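Local coordinates for capsular polysaccharide biosynthesis protein (Burkholderia pseudomallei, PDB 4BQN) that binds coenzyme A and is probably an acetyltransferase acting in the biosynthesis of the capsular polysaccharide, at residues A3-Y8 with D32-E37; P58-F63 with N84-G89. The protein carries 1 engineered substitution. All coordinates share one frame; numbering follows the deposited sequence. Where two conformers were deposited one is given.

Contact 1 (A3-Y8 with D32-E37); sequences AQRKKY and DWELVE
Four backbone hydrogen bonds join 3-8 to 32-37 as neighbouring parallel strands, with Lys6, Lys7 and Tyr8 bridged to Trp33, Glu34 and Leu35. With helices 15-24 and 27-32 in the connection, strands 6-11 and 33-35 form a beta-alpha-beta crossover of the parallel sheet. Lys6 N donates to Asp32 O at 3.0 Å, the most bent of the set (138° at the hydrogen). Lys6 O takes Glu34 N at 2.8 Å, nearly along its C=O axis; Tyr8 N reaches Glu34 O from above the carbonyl plane, and Tyr8 O takes Val36 N almost head-on.

Apolar packing lies on the face of Lys6, Tyr8, Trp33 and Leu35. Lys6 extends across the Trp33 indole, its CD 4.2 Å from the centroid of the six-membered ring and over the face, while NZ hydrogen-bonds a PEG molecule probably from the crystallisation liquor. The Tyr8 ring, with CG between backbone N and carbonyl carbon (chi1 87°), turns toward Leu35, whose CD1 sits 4.0 Å from the ring centroid in a second CH-pi contact. Phe29 stacks on Trp33 and meets Tyr8 edge-to-face, while Asn24 takes the Tyr8 hydroxyl.

Arg5 and Glu34 bring opposite charges near each other, short of a salt bridge: Arg5 NH2 is 4.1 Å from Glu34 OE1, which stands well out of the guanidinium plane. The guanidinium lies over Glu34 CB and CG, with NH1 hydrogen-bonded to Ala30 O. A water near Arg5 O and Glu34 OE1 may donate to either, having more acceptors than protons. The charge attraction is non-directional and probably weak, so direction comes from the backbone bonds.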
ATOM      1  N   ALA A   3     -26.882  18.858 -10.406  1.00 57.92           N
ATOM      2  CA  ALA A   3     -27.702  18.185  -9.415  1.00 41.70           C
ATOM      3  C   ALA A   3     -28.150  16.837 -10.010  1.00 45.46           C
ATOM      4  O   ALA A   3     -28.738  16.001  -9.314  1.00 41.68           O
ATOM      5  CB  ALA A   3     -28.888  19.053  -9.023  1.00 36.90           C
ATOM      6  N   GLN A   4     -27.827  16.639 -11.296  1.00 37.20           N
ATOM      7  CA  GLN A   4     -28.074  15.391 -12.035  1.00 38.57           C
ATOM      8  C   GLN A   4     -26.780  14.746 -12.569  1.00 33.54           C
ATOM      9  O   GLN A   4     -26.761  14.156 -13.653  1.00 48.48           O
ATOM     10  CB  GLN A   4     -29.058  15.627 -13.182  1.00 37.82           C
ATOM     11  CG  GLN A   4     -30.459  15.983 -12.720  1.00 40.49           C
ATOM     12  CD  GLN A   4     -31.450  16.119 -13.858  1.00 30.06           C
ATOM     13  OE1 GLN A   4     -31.908  17.221 -14.167  1.00 40.31           O
ATOM     14  NE2 GLN A   4     -31.790  14.996 -14.494  1.00 37.42           N
ATOM     15  N   ARG A   5     -25.696  14.866 -11.813  1.00 27.16           N
ATOM     16  CA  ARG A   5     -24.497  14.089 -12.082  1.00 21.24           C
ATOM     17  C   ARG A   5     -24.755  12.606 -11.844  1.00 21.21           C
ATOM     18  O   ARG A   5     -25.629  12.241 -11.058  1.00 26.00           O
ATOM     19  CB  ARG A   5     -23.370  14.550 -11.159  1.00 19.63           C
ATOM     20  CG  ARG A   5     -22.826  15.919 -11.509  1.00 22.44           C
ATOM     21  CD  ARG A   5     -21.722  16.366 -10.578  1.00 21.69           C
ATOM     22  NE  ARG A   5     -22.187  16.614  -9.220  1.00 24.08           N
ATOM     23  CZ  ARG A   5     -21.391  16.810  -8.167  1.00 24.29           C
ATOM     24  NH1 ARG A   5     -20.060  16.782  -8.289  1.00 23.89           N
ATOM     25  NH2 ARG A   5     -21.929  17.035  -6.977  1.00 26.65           N
ATOM     26  N   LYS A   6     -23.992  11.756 -12.523  1.00 18.93           N
ATOM     27  CA  LYS A   6     -24.020  10.315 -12.269  0.60 19.67           C
ATOM     28  C   LYS A   6     -23.414  10.036 -10.901  1.00 18.62           C
ATOM     29  O   LYS A   6     -22.622  10.833 -10.401  1.00 18.97           O
ATOM     30  CB  LYS A   6     -23.244   9.567 -13.352  0.60 20.70           C
ATOM     31  CG  LYS A   6     -23.862   9.654 -14.742  0.60 25.28           C
ATOM     32  CD  LYS A   6     -22.949   9.037 -15.786  0.60 28.20           C
ATOM     33  CE  LYS A   6     -23.572   9.099 -17.170  0.60 37.86           C
ATOM     34  NZ  LYS A   6     -22.794   8.296 -18.157  0.60 40.20           N
ATOM     35  N   LYS A   7     -23.787   8.905 -10.303  1.00 18.80           N
ATOM     36  CA  LYS A   7     -23.320   8.571  -8.964  0.50 17.79           C
ATOM     37  C   LYS A   7     -22.256   7.479  -8.988  1.00 14.88           C
ATOM     38  O   LYS A   7     -22.376   6.479  -9.713  1.00 16.86           O
ATOM     39  CB  LYS A   7     -24.485   8.160  -8.064  0.50 20.48           C
ATOM     40  CG  LYS A   7     -25.527   9.250  -7.872  0.50 25.81           C
ATOM     41  CD  LYS A   7     -26.685   8.753  -7.020  0.50 28.22           C
ATOM     42  CE  LYS A   7     -27.900   9.659  -7.138  0.50 36.99           C
ATOM     43  NZ  LYS A   7     -29.138   8.947  -6.713  0.50 45.32           N
ATOM     44  N   TYR A   8     -21.211   7.678  -8.189  1.00 15.27           N
ATOM     45  CA  TYR A   8     -20.169   6.671  -8.060  1.00 13.63           C
ATOM     46  C   TYR A   8     -19.753   6.503  -6.622  1.00 12.49           C
ATOM     47  O   TYR A   8     -19.962   7.387  -5.787  1.00 13.23           O
ATOM     48  CB  TYR A   8     -18.942   6.991  -8.939  1.00 14.06           C
ATOM     49  CG  TYR A   8     -17.890   7.897  -8.340  1.00 13.26           C
ATOM     50  CD1 TYR A   8     -18.147   9.246  -8.111  1.00 15.14           C
ATOM     51  CD2 TYR A   8     -16.628   7.406  -8.029  1.00 15.86           C
ATOM     52  CE1 TYR A   8     -17.178  10.072  -7.574  1.00 14.94           C
ATOM     53  CE2 TYR A   8     -15.647   8.230  -7.498  1.00 14.74           C
ATOM     54  CZ  TYR A   8     -15.926   9.552  -7.266  1.00 14.83           C
ATOM     55  OH  TYR A   8     -14.932  10.350  -6.724  1.00 15.76           O
ATOM     56  N   ASP A  32     -19.123  15.695 -13.875  1.00 19.07           N
ATOM     57  CA  ASP A  32     -19.944  14.560 -14.316  1.00 18.99           C
ATOM     58  C   ASP A  32     -20.366  13.596 -13.218  1.00 17.47           C
ATOM     59  O   ASP A  32     -21.344  12.858 -13.394  1.00 19.92           O
ATOM     60  CB  ASP A  32     -19.209  13.754 -15.400  1.00 19.25           C
ATOM     61  CG  ASP A  32     -18.936  14.566 -16.657  1.00 21.71           C
ATOM     62  OD1 ASP A  32     -19.713  15.499 -16.958  1.00 24.75           O
ATOM     63  OD2 ASP A  32     -17.943  14.256 -17.354  1.00 23.43           O
ATOM     64  N   TRP A  33     -19.622  13.575 -12.110  1.00 17.78           N
ATOM     65  CA  TRP A  33     -19.760  12.511 -11.119  1.00 16.70           C
ATOM     66  C   TRP A  33     -19.906  13.045  -9.714  1.00 17.80           C
ATOM     67  O   TRP A  33     -19.185  13.971  -9.318  1.00 18.87           O
ATOM     68  CB  TRP A  33     -18.530  11.598 -11.158  1.00 17.09           C
ATOM     69  CG  TRP A  33     -18.357  10.900 -12.460  1.00 14.53           C
ATOM     70  CD1 TRP A  33     -17.561  11.286 -13.511  1.00 18.10           C
ATOM     71  CD2 TRP A  33     -18.987   9.679 -12.857  1.00 15.71           C
ATOM     72  NE1 TRP A  33     -17.660  10.371 -14.535  1.00 17.90           N
ATOM     73  CE2 TRP A  33     -18.548   9.391 -14.174  1.00 16.63           C
ATOM     74  CE3 TRP A  33     -19.900   8.813 -12.237  1.00 17.97           C
ATOM     75  CZ2 TRP A  33     -18.968   8.244 -14.868  1.00 19.83           C
ATOM     76  CZ3 TRP A  33     -20.325   7.679 -12.925  1.00 19.52           C
ATOM     77  CH2 TRP A  33     -19.860   7.408 -14.234  1.00 21.01           C
ATOM     78  N   GLU A  34     -20.845  12.449  -8.979  1.00 15.69           N
ATOM     79  CA  GLU A  34     -21.037  12.765  -7.565  0.60 16.59           C
ATOM     80  C   GLU A  34     -20.721  11.535  -6.719  1.00 15.20           C
ATOM     81  O   GLU A  34     -21.237  10.432  -6.965  1.00 16.46           O
ATOM     82  CB  GLU A  34     -22.458  13.268  -7.274  0.60 21.11           C
ATOM     83  CG  GLU A  34     -22.672  13.655  -5.811  0.60 20.62           C
ATOM     84  CD  GLU A  34     -24.093  14.088  -5.476  0.60 27.74           C
ATOM     85  OE1 GLU A  34     -24.932  14.254  -6.390  0.60 35.41           O
ATOM     86  OE2 GLU A  34     -24.373  14.271  -4.274  0.60 37.27           O
ATOM     87  N   LEU A  35     -19.854  11.723  -5.724  1.00 14.80           N
ATOM     88  CA  LEU A  35     -19.429  10.630  -4.851  1.00 14.26           C
ATOM     89  C   LEU A  35     -20.493  10.299  -3.807  1.00 14.32           C
ATOM     90  O   LEU A  35     -21.029  11.200  -3.138  1.00 17.14           O
ATOM     91  CB  LEU A  35     -18.127  11.008  -4.140  1.00 14.83           C
ATOM     92  CG  LEU A  35     -17.560   9.991  -3.139  1.00 13.53           C
ATOM     93  CD1 LEU A  35     -17.173   8.699  -3.835  1.00 15.13           C
ATOM     94  CD2 LEU A  35     -16.374  10.584  -2.404  1.00 17.27           C
ATOM     95  N   VAL A  36     -20.773   9.009  -3.655  1.00 15.32           N
ATOM     96  CA  VAL A  36     -21.518   8.487  -2.504  1.00 16.29           C
ATOM     97  C   VAL A  36     -20.488   7.660  -1.734  1.00 15.26           C
ATOM     98  O   VAL A  36     -20.047   6.613  -2.213  1.00 16.93           O
ATOM     99  CB  VAL A  36     -22.730   7.629  -2.936  1.00 19.40           C
ATOM    100  CG1 VAL A  36     -23.523   7.161  -1.719  1.00 22.12           C
ATOM    101  CG2 VAL A  36     -23.625   8.414  -3.895  1.00 23.01           C
ATOM    102  N   GLU A  37     -20.084   8.133  -0.556  1.00 16.80           N
ATOM    103  CA  GLU A  37     -18.954   7.537   0.175  0.50 16.14           C
ATOM    104  C   GLU A  37     -19.247   6.148   0.737  1.00 15.31           C
ATOM    105  O   GLU A  37     -20.314   5.924   1.304  1.00 18.15           O
ATOM    106  CB  GLU A  37     -18.535   8.439   1.338  0.50 18.13           C
ATOM    107  CG  GLU A  37     -17.917   9.762   0.936  0.50 19.38           C
ATOM    108  CD  GLU A  37     -17.684  10.669   2.128  0.50 26.96           C
ATOM    109  OE1 GLU A  37     -18.333  10.456   3.175  0.50 35.96           O
ATOM    110  OE2 GLU A  37     -16.858  11.597   2.013  0.50 43.86           O
TER
HETATM  111  O   HOH W   1     -26.649  13.525  -8.885  0.40 26.09           O

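Contact 2 (P58-F63 with N84-G89); sequences PKLDLF and NSMPPG
No hydrogen bond crosses between 58-63 and 84-89; the end of a 3-10 segment and the start of strand 62-65 meet the loop 84-89 through apolar packing around Met86 and through carbon atoms laid against carbonyl oxygens.

The apolar part is carried by the thioether. Met86 starts out with its CB pointing away from 58-63, but bends at both chi2 (-68°) and chi3 (-77°), and this double fold brings the sulfur and terminal methyl back against the partner. SD lies 3.6 Å from Phe63 CB and 3.9 Å from Leu60 CB, so it touches the roots of both side chains. The same sulfur makes a Met-aromatic contact, 5.3 Å from the centroid of the Phe63 ring and oblique to it, 49° off the normal. The end of the Phe63 side chain leads away. Met86 CE continues past the sulfur to the main chain, reaching Leu60 O at 3.6 Å and the backbone around Leu62 and Phe63.

The polar atoms involved are backbone carbonyls. Pro87 points its ring at 58-63: CG packs 3.3 Å from Leu60 O and also 3.4 Å from Pro58 O. In the reverse sense, Ser85 O faces Pro58, receiving a CA-H...O contact of 3.5 Å from Pro58 CA, with Pro58 CG close by.

Around this core, Ile57 touches both Ser85 and Met86, and the Phe63 ring runs on to Leu82 and Arg83 of helix 79-83 and to Tyr11 of strand 6-11. The contact therefore packs the loop between helix 79-83 and strand 91-94 against the lead-in to strand 62-65; Asp61, just ahead of that strand, and Phe63 within it make backbone hydrogen bonds with Asn91, at the start of strand 91-94.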
ATOM      1  N   PRO A  58     -27.032  -0.383  -5.269  1.00 17.33           N
ATOM      2  CA  PRO A  58     -28.066  -0.486  -6.311  1.00 19.53           C
ATOM      3  C   PRO A  58     -28.414   0.845  -7.007  1.00 20.33           C
ATOM      4  O   PRO A  58     -29.099   0.842  -8.032  1.00 24.42           O
ATOM      5  CB  PRO A  58     -29.283  -1.026  -5.548  1.00 23.28           C
ATOM      6  CG  PRO A  58     -28.678  -1.774  -4.398  1.00 21.93           C
ATOM      7  CD  PRO A  58     -27.511  -0.924  -3.982  1.00 19.01           C
ATOM      8  N   LYS A  59     -27.949   1.960  -6.453  1.00 18.63           N
ATOM      9  CA  LYS A  59     -28.176   3.276  -7.051  1.00 19.71           C
ATOM     10  C   LYS A  59     -26.966   3.848  -7.809  1.00 18.97           C
ATOM     11  O   LYS A  59     -27.031   4.962  -8.333  1.00 22.23           O
ATOM     12  CB  LYS A  59     -28.649   4.279  -5.986  1.00 26.47           C
ATOM     13  CG  LYS A  59     -29.925   3.887  -5.254  1.00 33.99           C
ATOM     14  CD  LYS A  59     -30.269   4.910  -4.186  1.00 46.45           C
ATOM     15  CE  LYS A  59     -31.263   4.352  -3.181  1.00 54.63           C
ATOM     16  NZ  LYS A  59     -31.081   4.974  -1.838  1.00 61.42           N
ATOM     17  N   LEU A  60     -25.864   3.104  -7.877  1.00 18.89           N
ATOM     18  CA  LEU A  60     -24.658   3.633  -8.517  1.00 17.38           C
ATOM     19  C   LEU A  60     -24.644   3.458 -10.033  1.00 17.84           C
ATOM     20  O   LEU A  60     -25.055   2.416 -10.560  1.00 21.34           O
ATOM     21  CB  LEU A  60     -23.406   2.973  -7.931  1.00 17.66           C
ATOM     22  CG  LEU A  60     -23.136   3.204  -6.447  1.00 14.95           C
ATOM     23  CD1 LEU A  60     -21.905   2.384  -6.078  1.00 16.32           C
ATOM     24  CD2 LEU A  60     -22.959   4.681  -6.130  1.00 17.19           C
ATOM     25  N   ASP A  61     -24.151   4.488 -10.724  1.00 17.68           N
ATOM     26  CA  ASP A  61     -23.763   4.369 -12.123  1.00 18.62           C
ATOM     27  C   ASP A  61     -22.390   3.720 -12.254  1.00 17.42           C
ATOM     28  O   ASP A  61     -22.131   2.999 -13.224  1.00 19.97           O
ATOM     29  CB  ASP A  61     -23.762   5.742 -12.788  1.00 19.38           C
ATOM     30  CG  ASP A  61     -25.131   6.367 -12.799  1.00 19.90           C
ATOM     31  OD1 ASP A  61     -25.964   5.918 -13.606  1.00 32.37           O
ATOM     32  OD2 ASP A  61     -25.371   7.283 -11.995  1.00 21.08           O
ATOM     33  N   LEU A  62     -21.519   3.984 -11.279  1.00 16.10           N
ATOM     34  CA  LEU A  62     -20.138   3.509 -11.320  1.00 14.56           C
ATOM     35  C   LEU A  62     -19.693   3.031  -9.949  1.00 13.98           C
ATOM     36  O   LEU A  62     -19.881   3.738  -8.959  1.00 14.62           O
ATOM     37  CB  LEU A  62     -19.221   4.634 -11.797  1.00 15.99           C
ATOM     38  CG  LEU A  62     -17.702   4.411 -11.710  1.00 15.31           C
ATOM     39  CD1 LEU A  62     -17.239   3.274 -12.611  1.00 18.10           C
ATOM     40  CD2 LEU A  62     -16.950   5.701 -12.018  1.00 17.10           C
ATOM     41  N   PHE A  63     -19.090   1.843  -9.907  1.00 14.19           N
ATOM     42  CA  PHE A  63     -18.516   1.292  -8.684  1.00 13.40           C
ATOM     43  C   PHE A  63     -17.049   1.045  -9.005  1.00 12.69           C
ATOM     44  O   PHE A  63     -16.722   0.131  -9.765  1.00 14.00           O
ATOM     45  CB  PHE A  63     -19.234  -0.010  -8.308  1.00 14.68           C
ATOM     46  CG  PHE A  63     -18.810  -0.627  -6.993  1.00 13.50           C
ATOM     47  CD1 PHE A  63     -18.825   0.096  -5.803  1.00 14.49           C
ATOM     48  CD2 PHE A  63     -18.455  -1.976  -6.942  1.00 13.89           C
ATOM     49  CE1 PHE A  63     -18.460  -0.499  -4.599  1.00 15.51           C
ATOM     50  CE2 PHE A  63     -18.087  -2.578  -5.744  1.00 15.36           C
ATOM     51  CZ  PHE A  63     -18.093  -1.841  -4.567  1.00 14.60           C
ATOM     52  N   ASN A  84     -21.896  -7.493  -7.201  1.00 14.89           N
ATOM     53  CA  ASN A  84     -23.084  -8.230  -7.635  1.00 17.74           C
ATOM     54  C   ASN A  84     -24.392  -7.464  -7.447  1.00 18.15           C
ATOM     55  O   ASN A  84     -25.380  -7.747  -8.136  1.00 21.89           O
ATOM     56  CB  ASN A  84     -23.159  -9.580  -6.920  1.00 18.01           C
ATOM     57  CG  ASN A  84     -24.261 -10.462  -7.461  1.00 26.96           C
ATOM     58  OD1 ASN A  84     -24.241 -10.847  -8.627  1.00 33.55           O
ATOM     59  ND2 ASN A  84     -25.227 -10.791  -6.611  1.00 30.54           N
ATOM     60  N   SER A  85     -24.398  -6.490  -6.539  1.00 16.78           N
ATOM     61  CA  SER A  85     -25.603  -5.716  -6.252  0.70 18.68           C
ATOM     62  C   SER A  85     -25.764  -4.466  -7.119  1.00 17.98           C
ATOM     63  O   SER A  85     -26.714  -3.690  -6.938  1.00 20.54           O
ATOM     64  CB  SER A  85     -25.659  -5.358  -4.769  0.70 17.37           C
ATOM     65  OG  SER A  85     -26.077  -6.485  -4.025  0.70 20.50           O
ATOM     66  N   MET A  86     -24.850  -4.262  -8.070  1.00 17.67           N
ATOM     67  CA  MET A  86     -24.967  -3.155  -9.029  0.75 17.95           C
ATOM     68  C   MET A  86     -26.231  -3.269  -9.881  1.00 20.02           C
ATOM     69  O   MET A  86     -26.660  -4.373 -10.217  1.00 23.39           O
ATOM     70  CB  MET A  86     -23.741  -3.090  -9.940  0.75 18.03           C
ATOM     71  CG  MET A  86     -22.513  -2.494  -9.260  0.75 16.06           C
ATOM     72  SD  MET A  86     -22.706  -0.739  -8.889  0.75 16.96           S
ATOM     73  CE  MET A  86     -22.463  -0.014 -10.507  0.75 17.13           C
ATOM     74  N   PRO A  87     -26.831  -2.123 -10.247  1.00 19.94           N
ATOM     75  CA  PRO A  87     -28.028  -2.175 -11.086  1.00 23.09           C
ATOM     76  C   PRO A  87     -27.669  -2.515 -12.540  1.00 25.36           C
ATOM     77  O   PRO A  87     -26.499  -2.370 -12.921  1.00 26.60           O
ATOM     78  CB  PRO A  87     -28.557  -0.745 -11.002  1.00 24.14           C
ATOM     79  CG  PRO A  87     -27.326   0.075 -10.844  1.00 23.38           C
ATOM     80  CD  PRO A  87     -26.468  -0.731  -9.911  1.00 21.30           C
ATOM     81  N   PRO A  88     -28.663  -2.977 -13.325  0.60 32.09           N
ATOM     82  CA  PRO A  88     -28.499  -3.096 -14.768  0.60 34.46           C
ATOM     83  C   PRO A  88     -28.004  -1.781 -15.369  0.60 29.96           C
ATOM     84  O   PRO A  88     -28.494  -0.704 -15.014  0.60 28.05           O
ATOM     85  CB  PRO A  88     -29.916  -3.404 -15.252  0.60 40.28           C
ATOM     86  CG  PRO A  88     -30.536  -4.142 -14.117  0.60 40.30           C
ATOM     87  CD  PRO A  88     -29.934  -3.570 -12.862  0.60 36.69           C
ATOM     88  N   GLY A  89     -27.013  -1.869 -16.246  0.60 28.68           N
ATOM     89  CA  GLY A  89     -26.458  -0.679 -16.873  0.60 35.18           C
ATOM     90  C   GLY A  89     -25.410   0.029 -16.033  0.60 36.00           C
ATOM     91  O   GLY A  89     -24.745   0.943 -16.528  0.60 43.37           O
TER

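From the N terminus, the chain forms strand 6-11, passes through helices 15-24 and 27-32, and returns at strand 33-35, where contact 1 closes the first loop. It then runs through helix 46-56 to 58-63, and after helices 70-73 and 79-83 contact 2 closes a second, separate loop at 84-89. The two loops follow in series, neither enclosing nor crossing the other. They touch where strand 62-65 lies beside strand 6-11: Lys7 N is 2.8 Å from Asp61 OD2, and Lys7 O is 3.1 Å from Leu62 N. Contact 1 pairs strand 6-11 with 33-35, an outer strand within this chain; contact 2 packs the loop leading to 91-94, the other outer strand, against the lead-in to 62-65.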